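Local coordinates for protein homoprotocatechuate 2,3-dioxygenase (Brevibacterium fuscum, PDB 4Z6M) that probably cleaves the aromatic ring of homoprotocatechuate with molecular oxygen at an iron(II) centre, as an extradiol-type dioxygenase, at residues Y20-S31 / L64-K75. The protein carries 1 engineered substitution. Numbering follows the deposited sequence.
Sequences YAELVVTDLAKS and LVLTKGPVAALK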
loop_
_atom_site.group_PDB
_atom_site.type_symbol
_atom_site.label_atom_id
_atom_site.label_comp_id
_atom_site.label_asym_id
_atom_site.label_seq_id
_atom_site.Cartn_x
_atom_site.Cartn_y
_atom_site.Cartn_z
ATOM N N TYR A 20 20.410 19.634 4.422
ATOM C CA TYR A 20 21.213 18.830 3.497
ATOM C C TYR A 20 22.453 18.336 4.197
ATOM O O TYR A 20 22.855 18.896 5.217
ATOM C CB TYR A 20 21.584 19.608 2.199
ATOM C CG TYR A 20 22.711 20.629 2.333
ATOM C CD1 TYR A 20 22.441 21.951 2.644
ATOM C CD2 TYR A 20 24.034 20.267 2.107
ATOM C CE1 TYR A 20 23.462 22.895 2.751
ATOM C CE2 TYR A 20 25.052 21.202 2.219
ATOM C CZ TYR A 20 24.772 22.504 2.558
ATOM O OH TYR A 20 25.825 23.397 2.665
ATOM N N ALA A 21 23.044 17.281 3.636
ATOM C CA ALA A 21 24.395 16.874 4.008
ATOM C C ALA A 21 25.310 16.987 2.797
ATOM O O ALA A 21 24.900 16.725 1.678
ATOM C CB ALA A 21 24.437 15.463 4.557
ATOM N N GLU A 22 26.571 17.326 3.063
ATOM C CA GLU A 22 27.644 17.233 2.069
ATOM C C GLU A 22 28.535 16.055 2.464
ATOM O O GLU A 22 29.135 16.066 3.553
ATOM C CB GLU A 22 28.459 18.538 2.016
ATOM C CG GLU A 22 29.516 18.484 0.927
ATOM C CD GLU A 22 30.366 19.732 0.791
ATOM O OE1 GLU A 22 30.265 20.663 1.631
ATOM O OE2 GLU A 22 31.121 19.793 -0.219
ATOM N N LEU A 23 28.549 15.030 1.616
ATOM C CA LEU A 23 29.368 13.844 1.773
ATOM C C LEU A 23 30.517 13.877 0.790
ATOM O O LEU A 23 30.303 14.085 -0.402
ATOM C CB LEU A 23 28.543 12.575 1.545
ATOM C CG LEU A 23 27.350 12.343 2.479
ATOM C CD1 LEU A 23 26.623 11.078 2.046
ATOM C CD2 LEU A 23 27.764 12.236 3.934
ATOM N N VAL A 24 31.723 13.590 1.283
ATOM C CA VAL A 24 32.853 13.337 0.406
ATOM C C VAL A 24 32.810 11.885 -0.007
ATOM O O VAL A 24 32.618 10.982 0.820
ATOM C CB VAL A 24 34.201 13.699 1.063
ATOM C CG1 VAL A 24 35.347 13.392 0.118
ATOM C CG2 VAL A 24 34.208 15.178 1.447
ATOM N N VAL A 25 32.946 11.675 -1.309
ATOM C CA VAL A 25 32.934 10.350 -1.940
ATOM C C VAL A 25 34.199 10.174 -2.772
ATOM O O VAL A 25 34.778 11.153 -3.216
ATOM C CB VAL A 25 31.677 10.146 -2.813
ATOM C CG1 VAL A 25 30.430 10.312 -1.958
ATOM C CG2 VAL A 25 31.661 11.098 -4.012
ATOM N N THR A 26 34.633 8.930 -2.973
ATOM C CA THR A 26 35.928 8.678 -3.612
ATOM C C THR A 26 35.842 8.494 -5.123
ATOM O O THR A 26 36.815 8.770 -5.832
ATOM C CB THR A 26 36.654 7.455 -3.007
ATOM O OG1 THR A 26 35.833 6.284 -3.083
ATOM C CG2 THR A 26 37.082 7.763 -1.559
ATOM N N ASP A 27 34.691 8.006 -5.593
ATOM C CA ASP A 27 34.483 7.771 -7.030
ATOM C C ASP A 27 33.111 8.344 -7.356
ATOM O O ASP A 27 32.069 7.757 -7.014
ATOM C CB ASP A 27 34.546 6.275 -7.328
ATOM C CG ASP A 27 34.406 5.939 -8.796
ATOM O OD1 ASP A 27 33.601 6.566 -9.519
ATOM O OD2 ASP A 27 35.117 5.005 -9.240
ATOM N N LEU A 28 33.110 9.515 -7.970
ATOM C CA LEU A 28 31.882 10.265 -8.163
ATOM C C LEU A 28 30.896 9.520 -9.056
ATOM O O LEU A 28 29.694 9.514 -8.791
ATOM C CB LEU A 28 32.195 11.651 -8.707
ATOM C CG LEU A 28 31.098 12.706 -8.650
ATOM C CD1 LEU A 28 30.796 13.119 -7.225
ATOM C CD2 LEU A 28 31.566 13.902 -9.455
ATOM N N ALA A 29 31.383 8.850 -10.098
ATOM C CA ALA A 29 30.483 8.083 -10.974
ATOM C C ALA A 29 29.810 6.903 -10.289
ATOM O O ALA A 29 28.625 6.644 -10.509
ATOM C CB ALA A 29 31.203 7.611 -12.230
ATOM N N LYS A 30 30.564 6.193 -9.455
ATOM C CA LYS A 30 29.998 5.065 -8.727
ATOM C C LYS A 30 28.956 5.586 -7.733
ATOM O O LYS A 30 27.881 5.003 -7.572
ATOM C CB LYS A 30 31.088 4.268 -8.001
ATOM C CG LYS A 30 31.927 3.417 -8.948
ATOM C CD LYS A 30 32.872 2.522 -8.164
ATOM C CE LYS A 30 33.174 1.212 -8.880
ATOM N NZ LYS A 30 33.933 0.303 -7.958
ATOM N N SER A 31 29.273 6.695 -7.071
ATOM C CA SER A 31 28.305 7.301 -6.158
ATOM C C SER A 31 27.057 7.789 -6.890
ATOM O O SER A 31 25.935 7.596 -6.423
ATOM C CB SER A 31 28.951 8.418 -5.358
ATOM O OG SER A 31 30.014 7.889 -4.586
ATOM N N LEU A 64 21.391 16.813 -0.691
ATOM C CA LEU A 64 22.588 15.996 -0.613
ATOM C C LEU A 64 23.576 16.531 -1.637
ATOM O O LEU A 64 23.229 16.696 -2.803
ATOM C CB LEU A 64 22.270 14.528 -0.872
ATOM C CG LEU A 64 23.374 13.512 -0.688
ATOM C CD1 LEU A 64 23.847 13.460 0.762
ATOM C CD2 LEU A 64 22.893 12.134 -1.116
ATOM N N VAL A 65 24.795 16.826 -1.191
ATOM C CA VAL A 65 25.896 17.185 -2.076
ATOM C C VAL A 65 26.930 16.082 -1.979
ATOM O O VAL A 65 27.424 15.774 -0.883
ATOM C CB VAL A 65 26.531 18.541 -1.699
ATOM C CG1 VAL A 65 27.589 18.917 -2.736
ATOM C CG2 VAL A 65 25.467 19.611 -1.625
ATOM N N LEU A 66 27.259 15.480 -3.115
ATOM C CA LEU A 66 28.343 14.506 -3.195
ATOM C C LEU A 66 29.553 15.243 -3.759
ATOM O O LEU A 66 29.493 15.792 -4.862
ATOM C CB LEU A 66 27.978 13.342 -4.110
ATOM C CG LEU A 66 26.643 12.658 -3.829
ATOM C CD1 LEU A 66 26.382 11.586 -4.877
ATOM C CD2 LEU A 66 26.594 12.111 -2.406
ATOM N N THR A 67 30.647 15.270 -2.994
ATOM C CA THR A 67 31.862 16.002 -3.369
ATOM C C THR A 67 32.991 14.998 -3.503
ATOM O O THR A 67 33.282 14.271 -2.572
ATOM C CB THR A 67 32.188 17.085 -2.330
ATOM O OG1 THR A 67 31.155 18.068 -2.316
ATOM C CG2 THR A 67 33.521 17.753 -2.611
ATOM N N LYS A 68 33.660 14.985 -4.647
ATOM C CA LYS A 68 34.790 14.107 -4.851
ATOM C C LYS A 68 35.935 14.522 -3.920
ATOM O O LYS A 68 36.248 15.700 -3.798
ATOM C CB LYS A 68 35.258 14.205 -6.302
ATOM C CG LYS A 68 36.412 13.296 -6.689
ATOM C CD LYS A 68 36.809 13.613 -8.131
ATOM C CE LYS A 68 38.146 12.988 -8.490
ATOM N NZ LYS A 68 38.192 11.535 -8.143
ATOM N N GLY A 69 36.542 13.554 -3.253
ATOM C CA GLY A 69 37.724 13.824 -2.454
ATOM C C GLY A 69 38.469 12.563 -2.103
ATOM O O GLY A 69 38.071 11.480 -2.492
ATOM N N PRO A 70 39.591 12.700 -1.382
ATOM C CA PRO A 70 40.464 11.554 -1.204
ATOM C C PRO A 70 40.012 10.557 -0.142
ATOM O O PRO A 70 40.332 9.365 -0.251
ATOM C CB PRO A 70 41.803 12.201 -0.815
ATOM C CG PRO A 70 41.442 13.543 -0.246
ATOM C CD PRO A 70 40.232 13.975 -1.010
ATOM N N VAL A 71 39.270 11.043 0.852
ATOM C CA VAL A 71 38.846 10.236 1.984
ATOM C C VAL A 71 37.347 10.461 2.173
ATOM O O VAL A 71 36.893 11.575 2.459
ATOM C CB VAL A 71 39.605 10.591 3.281
ATOM C CG1 VAL A 71 39.103 9.766 4.463
ATOM C CG2 VAL A 71 41.095 10.353 3.085
ATOM N N ALA A 72 36.583 9.387 2.042
ATOM C CA ALA A 72 35.139 9.458 2.265
ATOM C C ALA A 72 34.803 9.854 3.698
ATOM O O ALA A 72 35.377 9.311 4.650
ATOM C CB ALA A 72 34.502 8.121 1.952
ATOM N N ALA A 73 33.912 10.825 3.847
ATOM C CA ALA A 73 33.652 11.469 5.138
ATOM C C ALA A 73 32.466 12.409 5.032
ATOM O O ALA A 73 32.132 12.852 3.923
ATOM C CB ALA A 73 34.872 12.240 5.613
ATOM N N LEU A 74 31.843 12.731 6.165
ATOM C CA LEU A 74 30.916 13.860 6.230
ATOM C C LEU A 74 31.706 15.175 6.199
ATOM O O LEU A 74 32.581 15.380 7.037
ATOM C CB LEU A 74 30.105 13.787 7.519
ATOM C CG LEU A 74 29.206 15.016 7.779
ATOM C CD1 LEU A 74 28.013 15.053 6.826
ATOM C CD2 LEU A 74 28.745 15.081 9.216
ATOM N N LYS A 75 31.409 16.043 5.228
ATOM C CA LYS A 75 31.993 17.387 5.187
ATOM C C LYS A 75 31.156 18.418 5.931
ATOM O O LYS A 75 31.705 19.300 6.598
ATOM C CB LYS A 75 32.244 17.823 3.728
ATOM C CG LYS A 75 32.984 19.130 3.580
ATOM C CD LYS A 75 33.601 19.293 2.210
ATOM C CE LYS A 75 34.269 20.663 2.127
ATOM N NZ LYS A 75 35.325 20.699 1.091
HETATM O O HOH W 1 33.061 21.396 -0.726
HETATM O O HOH W 2 39.035 10.102 -4.859
HETATM O O HOH W 3 35.593 10.461 -9.387
#
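The first strand of a βαβββ module of the glyoxalase/dioxygenase superfamily lies here between the module's last strand, 64-68, and the start of strand 73-81, and Glu22 on it meets Thr67 and Lys75 on these two neighbours. Strand 20-25 runs parallel to 64-68 and antiparallel to 73-75. On the parallel side Val65 N, Thr67 N and Gly69 N give hydrogen bonds to the carbonyls of Ala21, Leu23 and Val25. Leu23 N bonds back to Val65 O at 2.8 Å. On the other side Val24 N reaches Ala73 O at 2.8 Å, while the return bond, Ala73 N to Val24 O, is longer at 3.3 Å.

Glu22 carries the polar contact. Its extended chain, with CG anti to the backbone N (chi1 -176°), brings the carboxylate to both Thr67 OG1 and the Lys75 chain. Thr67 OG1 donates to the anti lone pair of Glu22 OE2 at 2.7 Å. The extended Lys75 chain runs alongside, with CD 3.5 Å from Glu22 OE2. A water bridges that oxygen and Lys75 NZ, which is too distant for a direct salt bridge. Glu22 OE1 forms one with Arg117, so both carboxylate oxygens are held.

At the turn, Val24 CG1 packs 3.5 Å from Gly69 CA and also touches Val71 O. Leu23 spreads its two methyls: CD1 meets Leu64 CD1 at 3.9 Å, and CD2 meets Leu74 CD1.

Helix 28-38 covers the Leu23, Leu64 and Leu66 side through Tyr35. Strand 211-218 of the other large sheet touches Ala21, Leu23 and Leu74, and strand 50-54 continues the sheet beyond 64-68.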